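COG1633: Uncharacterized conserved protein (Magnetospirillum magnetotacticum, PDB 2OH3) is of unknown function but belongs to the rubrerythrin group of the ferritin clan and binds a zinc ion. Local coordinates at residues Val25-Met30 against Tyr95-Tyr100; Thr18-Arg23 against Arg48-His53; Ala40-Asp45 against Val140-Trp145. One frame throughout, in Å; residues are numbered along the deposited sequence.

In the fold
The three contacts join the helices of a ferritin-like four-helix bundle in pairs. Along the chain the segments run 18-23, 25-30, 40-45, 48-53, 95-100 and 140-145, so the three pairings interleave. Interactions 1 and 2 share helix 6-33, with centres 14 Å apart. Interactions 2 and 3 share helix 37-61, also with centres 14 Å apart. Interactions 1 and 3 have centres 10 Å apart and are joined by the Asp29-Arg44 salt bridge and by Phe43 packing on Leu27. They lie on the same side of the chain's centre. Interactions 2 and 3 both come close to the zinc, interaction 1 less so. Interactions 1 and 2 also touch the second subunit.

Interaction 1. Residues Val25-Met30 against Tyr95-Tyr100; sequences VELADM and YHALRY
Leu27 points its CD2 methyl into the angle between Ala97 and Tyr100. CD2 lies 4.0 Å from Ala97 CB and 4.1 Å from Tyr100 CD2. One methyl therefore serves both partners. It reaches the tyrosine at the ring edge, near the ring plane, and does not lie over a face. The Leu27 and Tyr100 side chains are aligned neither side by side nor head on. They meet at a slant. The other leucine methyl, CD1, comes no nearer than 4.1 Å, to Ala97 O. Leu27 CG sits beside its own backbone N (chi1 -65°), which sends the fork of the side chain out toward helix 94-118. Tyr100 is set differently. Its CG is anti to the backbone N (chi1 174°), and this directs the ring so that its CD2 edge meets Leu27. Ala97 is small enough to let the helices approach, with the CA atoms of Leu27 and Ala97 6.8 Å apart. The contact is purely apolar and buried, and all three side chains that touch are shielded from solvent. The polar end of Tyr100 is engaged elsewhere, since its OH hydrogen-bonds to Lys77 O. Trp76 meets the same ring edge-to-face. These two partners should fix the ring, so that Leu27 packs against an edge with little freedom to turn. The zinc is about 11 Å from the Leu27 side chain, so this is core packing outside the metal site. Nearby on helix 6-33, Glu26 and Met30, a selenomethionine, pack on Trp72 of the second subunit. Helices 6-33 and 94-118 run in roughly opposite directions here. Phe43 of helix 37-61 packs on both Leu27 and Ala97, so a third helix closes this part of the bundle core.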
loop_
_atom_site.group_PDB
_atom_site.type_symbol
_atom_site.label_atom_id
_atom_site.label_comp_id
_atom_site.label_asym_id
_atom_site.label_seq_id
_atom_site.Cartn_x
_atom_site.Cartn_y
_atom_site.Cartn_z
ATOM N N VAL A 25 -6.659 -11.673 -4.345
ATOM C CA VAL A 25 -7.462 -11.630 -5.550
ATOM C C VAL A 25 -6.622 -11.141 -6.701
ATOM O O VAL A 25 -6.637 -11.702 -7.793
ATOM C CB VAL A 25 -8.692 -10.749 -5.388
ATOM C CG1 VAL A 25 -9.341 -10.467 -6.726
ATOM C CG2 VAL A 25 -9.706 -11.437 -4.460
ATOM N N GLU A 26 -5.855 -10.097 -6.439
ATOM C CA GLU A 26 -4.954 -9.481 -7.406
ATOM C C GLU A 26 -3.913 -10.472 -7.924
ATOM O O GLU A 26 -3.729 -10.612 -9.130
ATOM C CB GLU A 26 -4.352 -8.245 -6.714
ATOM C CG GLU A 26 -3.449 -7.420 -7.465
ATOM C CD GLU A 26 -3.149 -6.114 -6.695
ATOM O OE1 GLU A 26 -2.326 -6.159 -5.756
ATOM O OE2 GLU A 26 -3.758 -5.058 -7.013
ATOM N N LEU A 27 -3.273 -11.196 -7.016
ATOM C CA LEU A 27 -2.323 -12.221 -7.413
ATOM C C LEU A 27 -2.995 -13.390 -8.161
ATOM O O LEU A 27 -2.429 -13.893 -9.139
ATOM C CB LEU A 27 -1.520 -12.753 -6.201
ATOM C CG LEU A 27 -0.570 -11.819 -5.438
ATOM C CD1 LEU A 27 -0.107 -12.533 -4.191
ATOM C CD2 LEU A 27 0.616 -11.384 -6.279
ATOM N N ALA A 28 -4.186 -13.801 -7.717
ATOM C CA ALA A 28 -4.950 -14.842 -8.410
ATOM C C ALA A 28 -5.192 -14.425 -9.863
ATOM O O ALA A 28 -4.967 -15.182 -10.788
ATOM C CB ALA A 28 -6.284 -15.068 -7.706
ATOM N N ASP A 29 -5.635 -13.188 -10.035
ATOM C CA ASP A 29 -5.962 -12.649 -11.340
ATOM C C ASP A 29 -4.769 -12.693 -12.258
ATOM O O ASP A 29 -4.907 -12.995 -13.454
ATOM C CB ASP A 29 -6.474 -11.205 -11.229
ATOM C CG ASP A 29 -7.917 -11.127 -10.764
ATOM O OD1 ASP A 29 -8.606 -12.150 -10.663
ATOM O OD2 ASP A 29 -8.385 -10.024 -10.478
HETATM N N MSE A 30 -3.606 -12.350 -11.712
HETATM C CA MSE A 30 -2.397 -12.348 -12.512
HETATM C C MSE A 30 -1.930 -13.742 -12.864
HETATM O O MSE A 30 -1.454 -13.970 -13.989
HETATM C CB MSE A 30 -1.281 -11.631 -11.804
HETATM C CG MSE A 30 -1.242 -10.201 -12.166
HETATM SE SE MSE A 30 0.462 -9.566 -11.694
HETATM C CE MSE A 30 0.087 -9.691 -9.854
ATOM N N TYR A 95 6.892 -18.158 -8.999
ATOM C CA TYR A 95 7.902 -18.140 -7.956
ATOM C C TYR A 95 7.892 -16.789 -7.194
ATOM O O TYR A 95 7.941 -16.758 -5.947
ATOM C CB TYR A 95 9.290 -18.416 -8.534
ATOM C CG TYR A 95 10.392 -18.387 -7.499
ATOM C CD1 TYR A 95 10.452 -19.351 -6.490
ATOM C CD2 TYR A 95 11.380 -17.404 -7.526
ATOM C CE1 TYR A 95 11.457 -19.330 -5.524
ATOM C CE2 TYR A 95 12.392 -17.375 -6.573
ATOM C CZ TYR A 95 12.422 -18.342 -5.577
ATOM O OH TYR A 95 13.411 -18.318 -4.629
ATOM N N HIS A 96 7.809 -15.684 -7.939
ATOM C CA HIS A 96 7.862 -14.359 -7.326
ATOM C C HIS A 96 6.575 -13.958 -6.600
ATOM O O HIS A 96 6.627 -13.295 -5.563
ATOM C CB HIS A 96 8.246 -13.315 -8.372
ATOM C CG HIS A 96 9.679 -13.402 -8.807
ATOM N ND1 HIS A 96 10.071 -13.231 -10.118
ATOM C CD2 HIS A 96 10.812 -13.629 -8.102
ATOM C CE1 HIS A 96 11.384 -13.347 -10.197
ATOM N NE2 HIS A 96 11.857 -13.592 -8.989
ATOM N N ALA A 97 5.419 -14.377 -7.103
ATOM C CA ALA A 97 4.157 -14.079 -6.445
ATOM C C ALA A 97 4.038 -14.835 -5.120
ATOM O O ALA A 97 3.629 -14.258 -4.081
ATOM C CB ALA A 97 2.995 -14.380 -7.392
ATOM N N LEU A 98 4.429 -16.107 -5.136
ATOM C CA LEU A 98 4.355 -16.925 -3.954
ATOM C C LEU A 98 5.266 -16.403 -2.850
ATOM O O LEU A 98 4.908 -16.442 -1.681
ATOM C CB LEU A 98 4.750 -18.362 -4.262
ATOM C CG LEU A 98 3.855 -19.327 -5.001
ATOM C CD1 LEU A 98 4.684 -20.556 -5.478
ATOM C CD2 LEU A 98 2.690 -19.779 -4.127
ATOM N N ARG A 99 6.488 -16.011 -3.214
ATOM C CA ARG A 99 7.426 -15.461 -2.248
ATOM C C ARG A 99 6.947 -14.133 -1.676
ATOM O O ARG A 99 7.176 -13.861 -0.527
ATOM C CB ARG A 99 8.794 -15.284 -2.876
ATOM C CG ARG A 99 9.537 -16.644 -2.966
ATOM C CD ARG A 99 11.053 -16.555 -3.137
ATOM N NE ARG A 99 11.791 -16.029 -1.987
ATOM C CZ ARG A 99 11.916 -16.615 -0.788
ATOM N NH1 ARG A 99 11.307 -17.770 -0.478
ATOM N NH2 ARG A 99 12.645 -16.014 0.143
ATOM N N TYR A 100 6.343 -13.302 -2.517
ATOM C CA TYR A 100 5.769 -12.021 -2.094
ATOM C C TYR A 100 4.641 -12.297 -1.095
ATOM O O TYR A 100 4.514 -11.666 -0.006
ATOM C CB TYR A 100 5.215 -11.279 -3.346
ATOM C CG TYR A 100 4.458 -9.993 -3.034
ATOM C CD1 TYR A 100 5.064 -8.982 -2.306
ATOM C CD2 TYR A 100 3.153 -9.802 -3.465
ATOM C CE1 TYR A 100 4.395 -7.817 -1.993
ATOM C CE2 TYR A 100 2.476 -8.626 -3.166
ATOM C CZ TYR A 100 3.119 -7.645 -2.435
ATOM O OH TYR A 100 2.487 -6.467 -2.136
#

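Interaction 2. Residues Thr18-Arg23 against Arg48-His53; sequences TEAAER and RFSTLH
Ala21 and Ser50 meet between two helices whose flat groups are engaged at the flanks. On helix 37-61 the His53 ring has Phe49 CZ over one face, 3.9 Å above its plane and toward the rim. The Arg48 guanidinium carries Leu52 CD2 over one face. On helix 6-33 the Arg23 guanidinium is met at its edge by Glu19 and Glu22. Arg23 NH1 hydrogen-bonds to Glu22 OE1 (3.3 Å), with a fairly straight N-H...O angle of 161°. Its bond to Glu19 OE1 is weak and bent. Both are part of one salt-bridge network.

The interface itself is built from small side chains. The CA atoms of Ala21 and Ser50 are only 5.3 Å apart. Ser50 takes two conformations. In one of them OG is anti to the backbone N (chi1 169°) and turned toward helix 6-33, where it can hydrogen-bond to Glu17 O. Ala21 CB then lies 3.2 Å from Ser50 OG. Both details rest on that conformer and are uncertain to that extent.

These small residues let the axes come within 8.2 Å at an angle of 154°, close to antiparallel. The arrangement is that of the first helical hairpin of a ferritin-like bundle. It lies beside the metal site: the zinc is about 6 Å from the side chain of Ala20, and Phe49 meets the zinc ligand His138 edge-to-face.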
loop_
_atom_site.group_PDB
_atom_site.type_symbol
_atom_site.label_atom_id
_atom_site.label_comp_id
_atom_site.label_asym_id
_atom_site.label_seq_id
_atom_site.Cartn_x
_atom_site.Cartn_y
_atom_site.Cartn_z
ATOM N N THR A 18 -8.770 -7.588 5.367
ATOM C CA THR A 18 -9.212 -6.815 4.221
ATOM C C THR A 18 -8.068 -6.660 3.191
ATOM O O THR A 18 -8.246 -6.879 1.983
ATOM C CB THR A 18 -9.728 -5.436 4.694
ATOM O OG1 THR A 18 -10.767 -5.651 5.655
ATOM C CG2 THR A 18 -10.296 -4.623 3.553
ATOM N N GLU A 19 -6.887 -6.321 3.691
ATOM C CA GLU A 19 -5.725 -6.199 2.845
ATOM C C GLU A 19 -5.415 -7.540 2.176
ATOM O O GLU A 19 -5.267 -7.574 0.981
ATOM C CB GLU A 19 -4.517 -5.658 3.633
ATOM C CG GLU A 19 -3.208 -5.685 2.854
ATOM C CD GLU A 19 -3.056 -4.564 1.818
ATOM O OE1 GLU A 19 -4.009 -3.819 1.546
ATOM O OE2 GLU A 19 -1.934 -4.385 1.274
ATOM N N ALA A 20 -5.320 -8.634 2.926
ATOM C CA ALA A 20 -5.005 -9.940 2.340
ATOM C C ALA A 20 -5.980 -10.343 1.240
ATOM O O ALA A 20 -5.571 -10.798 0.182
ATOM C CB ALA A 20 -4.943 -11.016 3.383
ATOM N N ALA A 21 -7.272 -10.190 1.477
ATOM C CA ALA A 21 -8.244 -10.498 0.449
ATOM C C ALA A 21 -8.004 -9.767 -0.857
ATOM O O ALA A 21 -8.129 -10.374 -1.911
ATOM C CB ALA A 21 -9.664 -10.211 0.927
ATOM N N GLU A 22 -7.768 -8.465 -0.801
ATOM C CA GLU A 22 -7.482 -7.686 -1.990
ATOM C C GLU A 22 -6.209 -8.102 -2.685
ATOM O O GLU A 22 -6.156 -8.130 -3.903
ATOM C CB GLU A 22 -7.297 -6.201 -1.653
ATOM C CG GLU A 22 -8.567 -5.485 -1.357
ATOM C CD GLU A 22 -8.310 -4.086 -0.815
ATOM O OE1 GLU A 22 -7.224 -3.502 -1.143
ATOM O OE2 GLU A 22 -9.221 -3.592 -0.088
ATOM N N ARG A 23 -5.165 -8.352 -1.916
ATOM C CA ARG A 23 -3.856 -8.656 -2.504
ATOM C C ARG A 23 -3.826 -10.035 -3.173
ATOM O O ARG A 23 -3.198 -10.227 -4.217
ATOM C CB ARG A 23 -2.771 -8.628 -1.454
ATOM C CG ARG A 23 -2.482 -7.265 -0.784
ATOM C CD ARG A 23 -1.761 -6.282 -1.648
ATOM N NE ARG A 23 -2.576 -5.796 -2.748
ATOM C CZ ARG A 23 -3.687 -5.073 -2.656
ATOM N NH1 ARG A 23 -4.184 -4.671 -1.505
ATOM N NH2 ARG A 23 -4.316 -4.724 -3.763
ATOM N N ARG A 48 -10.252 -16.491 -0.094
ATOM C CA ARG A 48 -11.494 -16.973 0.509
ATOM C C ARG A 48 -11.363 -17.125 2.005
ATOM O O ARG A 48 -12.290 -16.812 2.728
ATOM C CB ARG A 48 -11.939 -18.284 -0.141
ATOM C CG ARG A 48 -13.205 -18.872 0.473
ATOM C CD ARG A 48 -14.369 -17.991 0.220
ATOM N NE ARG A 48 -15.574 -18.563 0.814
ATOM C CZ ARG A 48 -16.623 -17.852 1.220
ATOM N NH1 ARG A 48 -16.635 -16.516 1.108
ATOM N NH2 ARG A 48 -17.669 -18.483 1.757
ATOM N N PHE A 49 -10.215 -17.617 2.476
ATOM C CA PHE A 49 -9.950 -17.693 3.898
ATOM C C PHE A 49 -10.052 -16.266 4.485
ATOM O O PHE A 49 -10.645 -16.074 5.573
ATOM C CB PHE A 49 -8.559 -18.310 4.181
ATOM C CG PHE A 49 -8.123 -18.164 5.619
ATOM C CD1 PHE A 49 -7.549 -16.983 6.072
ATOM C CD2 PHE A 49 -8.321 -19.183 6.523
ATOM C CE1 PHE A 49 -7.151 -16.828 7.419
ATOM C CE2 PHE A 49 -7.946 -19.029 7.882
ATOM C CZ PHE A 49 -7.356 -17.852 8.315
ATOM N N SER A 50 -9.474 -15.265 3.795
ATOM C CA SER A 50 -9.545 -13.879 4.292
ATOM C C SER A 50 -10.970 -13.418 4.547
ATOM O O SER A 50 -11.257 -12.865 5.576
ATOM C CB SER A 50 -8.932 -12.888 3.326
ATOM O OG SER A 50 -9.268 -11.582 3.746
ATOM N N THR A 51 -11.844 -13.625 3.584
ATOM C CA THR A 51 -13.227 -13.253 3.700
ATOM C C THR A 51 -13.902 -13.910 4.888
ATOM O O THR A 51 -14.600 -13.236 5.652
ATOM C CB THR A 51 -13.954 -13.634 2.427
ATOM O OG1 THR A 51 -13.328 -12.931 1.351
ATOM C CG2 THR A 51 -15.409 -13.296 2.512
ATOM N N LEU A 52 -13.706 -15.220 5.027
ATOM C CA LEU A 52 -14.311 -15.989 6.111
ATOM C C LEU A 52 -13.821 -15.549 7.476
ATOM O O LEU A 52 -14.610 -15.311 8.394
ATOM C CB LEU A 52 -14.040 -17.483 5.918
ATOM C CG LEU A 52 -14.774 -18.137 4.755
ATOM C CD1 LEU A 52 -14.314 -19.559 4.607
ATOM C CD2 LEU A 52 -16.281 -18.098 4.968
ATOM N N HIS A 53 -12.510 -15.429 7.592
ATOM C CA HIS A 53 -11.855 -14.981 8.805
ATOM C C HIS A 53 -12.159 -13.515 9.148
ATOM O O HIS A 53 -12.475 -13.176 10.290
ATOM C CB HIS A 53 -10.315 -15.162 8.687
ATOM C CG HIS A 53 -9.625 -15.211 10.013
ATOM N ND1 HIS A 53 -8.573 -14.383 10.354
ATOM C CD2 HIS A 53 -9.878 -15.973 11.112
ATOM C CE1 HIS A 53 -8.199 -14.646 11.598
ATOM N NE2 HIS A 53 -8.969 -15.608 12.078
#

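Interaction 3. Residues Ala40-Asp45 against Val140-Trp145; sequences ATVFRD and VALDKW
Val42 lays its CG2 methyl over one face of the Trp145 indole, toward the rim of the ring system. This is a CH-pi contact between helices 37-61 and 122-148 of the ferritin-like four-helix bundle. CG2 stands 3.7 Å from the centroid of the Trp145 five-membered ring, 22° off the ring normal. The two side chains approach from opposite directions, the methyl pointing at the face and the indole lying across its path. The valine divides its work between its two methyls. CG1 is anti to the backbone N (chi1 164°) and turns to the leucine, reaching Leu142 CD2 at 4.2 Å. CG2 takes the other branch, beside the backbone N, and serves the indole. The Val42 and Leu142 side chains meet at a slant. Leu142 CG sits beside its own backbone N, and its CD2 makes the touch.

The helices are not tightly apposed here: the nearest CA pair, Val42 and Leu142, is 8.7 Å apart, and side chains span the interval. The contact grades from the core outward. Leu142 is buried and also packs on Leu98 and on Glu105, a zinc ligand. Its side chain is about 7 Å from the zinc. Trp145 lies toward the outside, partly exposed, and covers Val42 from there. With an alanine at Trp145, Val42 CG2 would probably be left without the aromatic face it rests on, opening a gap between the two helices. Phe43, next to Val42, also packs on Leu98, so helix 94-118 is met by Leu142 and Phe43. Over the indole, Val42 CG2 is nearest to Trp145 CE2, at 3.5 Å, with Trp145 NE1 and CZ2 each at 3.7 Å.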
loop_
_atom_site.group_PDB
_atom_site.type_symbol
_atom_site.label_atom_id
_atom_site.label_comp_id
_atom_site.label_asym_id
_atom_site.label_seq_id
_atom_site.Cartn_x
_atom_site.Cartn_y
_atom_site.Cartn_z
ATOM N N ALA A 40 -2.873 -19.783 -9.256
ATOM C CA ALA A 40 -4.053 -18.911 -9.147
ATOM C C ALA A 40 -4.991 -19.445 -8.103
ATOM O O ALA A 40 -5.486 -18.685 -7.298
ATOM C CB ALA A 40 -4.760 -18.817 -10.463
ATOM N N THR A 41 -5.234 -20.764 -8.133
ATOM C CA THR A 41 -6.107 -21.445 -7.172
ATOM C C THR A 41 -5.592 -21.420 -5.717
ATOM O O THR A 41 -6.394 -21.242 -4.796
ATOM C CB THR A 41 -6.451 -22.870 -7.653
ATOM O OG1 THR A 41 -6.936 -22.797 -9.002
ATOM C CG2 THR A 41 -7.531 -23.480 -6.801
ATOM N N VAL A 42 -4.274 -21.525 -5.491
ATOM C CA VAL A 42 -3.726 -21.341 -4.158
ATOM C C VAL A 42 -4.149 -19.960 -3.619
ATOM O O VAL A 42 -4.557 -19.817 -2.455
ATOM C CB VAL A 42 -2.143 -21.426 -4.159
ATOM C CG1 VAL A 42 -1.556 -20.869 -2.883
ATOM C CG2 VAL A 42 -1.663 -22.853 -4.372
ATOM N N PHE A 43 -4.028 -18.946 -4.465
ATOM C CA PHE A 43 -4.406 -17.571 -4.107
ATOM C C PHE A 43 -5.935 -17.320 -4.006
ATOM O O PHE A 43 -6.380 -16.477 -3.208
ATOM C CB PHE A 43 -3.810 -16.583 -5.105
ATOM C CG PHE A 43 -2.294 -16.580 -5.155
ATOM C CD1 PHE A 43 -1.547 -16.842 -4.036
ATOM C CD2 PHE A 43 -1.625 -16.259 -6.336
ATOM C CE1 PHE A 43 -0.187 -16.822 -4.100
ATOM C CE2 PHE A 43 -0.251 -16.282 -6.394
ATOM C CZ PHE A 43 0.450 -16.545 -5.296
ATOM N N ARG A 44 -6.729 -18.043 -4.778
ATOM C CA ARG A 44 -8.171 -17.953 -4.552
ATOM C C ARG A 44 -8.539 -18.517 -3.181
ATOM O O ARG A 44 -9.396 -17.969 -2.487
ATOM C CB ARG A 44 -8.972 -18.643 -5.640
ATOM C CG ARG A 44 -8.780 -18.061 -6.966
ATOM C CD ARG A 44 -9.524 -16.762 -7.188
ATOM N NE ARG A 44 -9.282 -16.419 -8.578
ATOM C CZ ARG A 44 -9.196 -15.198 -9.085
ATOM N NH1 ARG A 44 -9.392 -14.111 -8.317
ATOM N NH2 ARG A 44 -8.913 -15.091 -10.389
ATOM N N ASP A 45 -7.877 -19.597 -2.784
ATOM C CA ASP A 45 -8.152 -20.280 -1.527
ATOM C C ASP A 45 -7.856 -19.322 -0.377
ATOM O O ASP A 45 -8.659 -19.137 0.552
ATOM C CB ASP A 45 -7.290 -21.534 -1.467
ATOM C CG ASP A 45 -7.583 -22.435 -0.268
ATOM O OD1 ASP A 45 -8.764 -22.685 0.077
ATOM O OD2 ASP A 45 -6.587 -22.929 0.315
ATOM N N VAL A 140 3.932 -22.279 6.124
ATOM C CA VAL A 140 4.402 -23.629 5.836
ATOM C C VAL A 140 3.842 -24.147 4.505
ATOM O O VAL A 140 4.569 -24.727 3.725
ATOM C CB VAL A 140 4.030 -24.594 6.981
ATOM C CG1 VAL A 140 4.272 -26.052 6.578
ATOM C CG2 VAL A 140 4.832 -24.236 8.254
ATOM N N ALA A 141 2.545 -23.934 4.256
ATOM C CA ALA A 141 1.924 -24.324 2.988
ATOM C C ALA A 141 2.559 -23.636 1.763
ATOM O O ALA A 141 2.835 -24.274 0.742
ATOM C CB ALA A 141 0.441 -24.044 3.041
ATOM N N LEU A 142 2.791 -22.330 1.857
ATOM C CA LEU A 142 3.475 -21.579 0.790
ATOM C C LEU A 142 4.923 -22.051 0.583
ATOM O O LEU A 142 5.382 -22.103 -0.550
ATOM C CB LEU A 142 3.424 -20.069 1.045
ATOM C CG LEU A 142 2.032 -19.415 0.951
ATOM C CD1 LEU A 142 2.046 -18.063 1.504
ATOM C CD2 LEU A 142 1.506 -19.371 -0.474
ATOM N N ASP A 143 5.621 -22.408 1.661
ATOM C CA ASP A 143 6.967 -23.031 1.571
ATOM C C ASP A 143 6.975 -24.311 0.744
ATOM O O ASP A 143 7.901 -24.546 -0.018
ATOM C CB ASP A 143 7.521 -23.382 2.952
ATOM C CG ASP A 143 8.021 -22.175 3.740
ATOM O OD1 ASP A 143 8.289 -21.126 3.140
ATOM O OD2 ASP A 143 8.182 -22.300 4.980
ATOM N N LYS A 144 5.961 -25.148 0.936
ATOM C CA LYS A 144 5.815 -26.403 0.186
ATOM C C LYS A 144 5.576 -26.123 -1.294
ATOM O O LYS A 144 6.069 -26.839 -2.163
ATOM C CB LYS A 144 4.662 -27.251 0.766
ATOM C CG LYS A 144 5.023 -27.920 2.088
ATOM C CD LYS A 144 3.798 -28.423 2.847
ATOM C CE LYS A 144 4.197 -29.359 4.003
ATOM N NZ LYS A 144 3.000 -29.815 4.806
ATOM N N TRP A 145 4.834 -25.060 -1.580
ATOM C CA TRP A 145 4.598 -24.646 -2.961
ATOM C C TRP A 145 5.852 -24.112 -3.617
ATOM O O TRP A 145 6.178 -24.489 -4.742
ATOM C CB TRP A 145 3.457 -23.632 -3.038
ATOM C CG TRP A 145 2.203 -24.355 -3.210
ATOM C CD1 TRP A 145 1.338 -24.768 -2.226
ATOM C CD2 TRP A 145 1.691 -24.863 -4.445
ATOM N NE1 TRP A 145 0.302 -25.492 -2.785
ATOM C CE2 TRP A 145 0.500 -25.569 -4.147
ATOM C CE3 TRP A 145 2.103 -24.764 -5.785
ATOM C CZ2 TRP A 145 -0.286 -26.181 -5.153
ATOM C CZ3 TRP A 145 1.329 -25.380 -6.778
ATOM C CH2 TRP A 145 0.152 -26.068 -6.455
#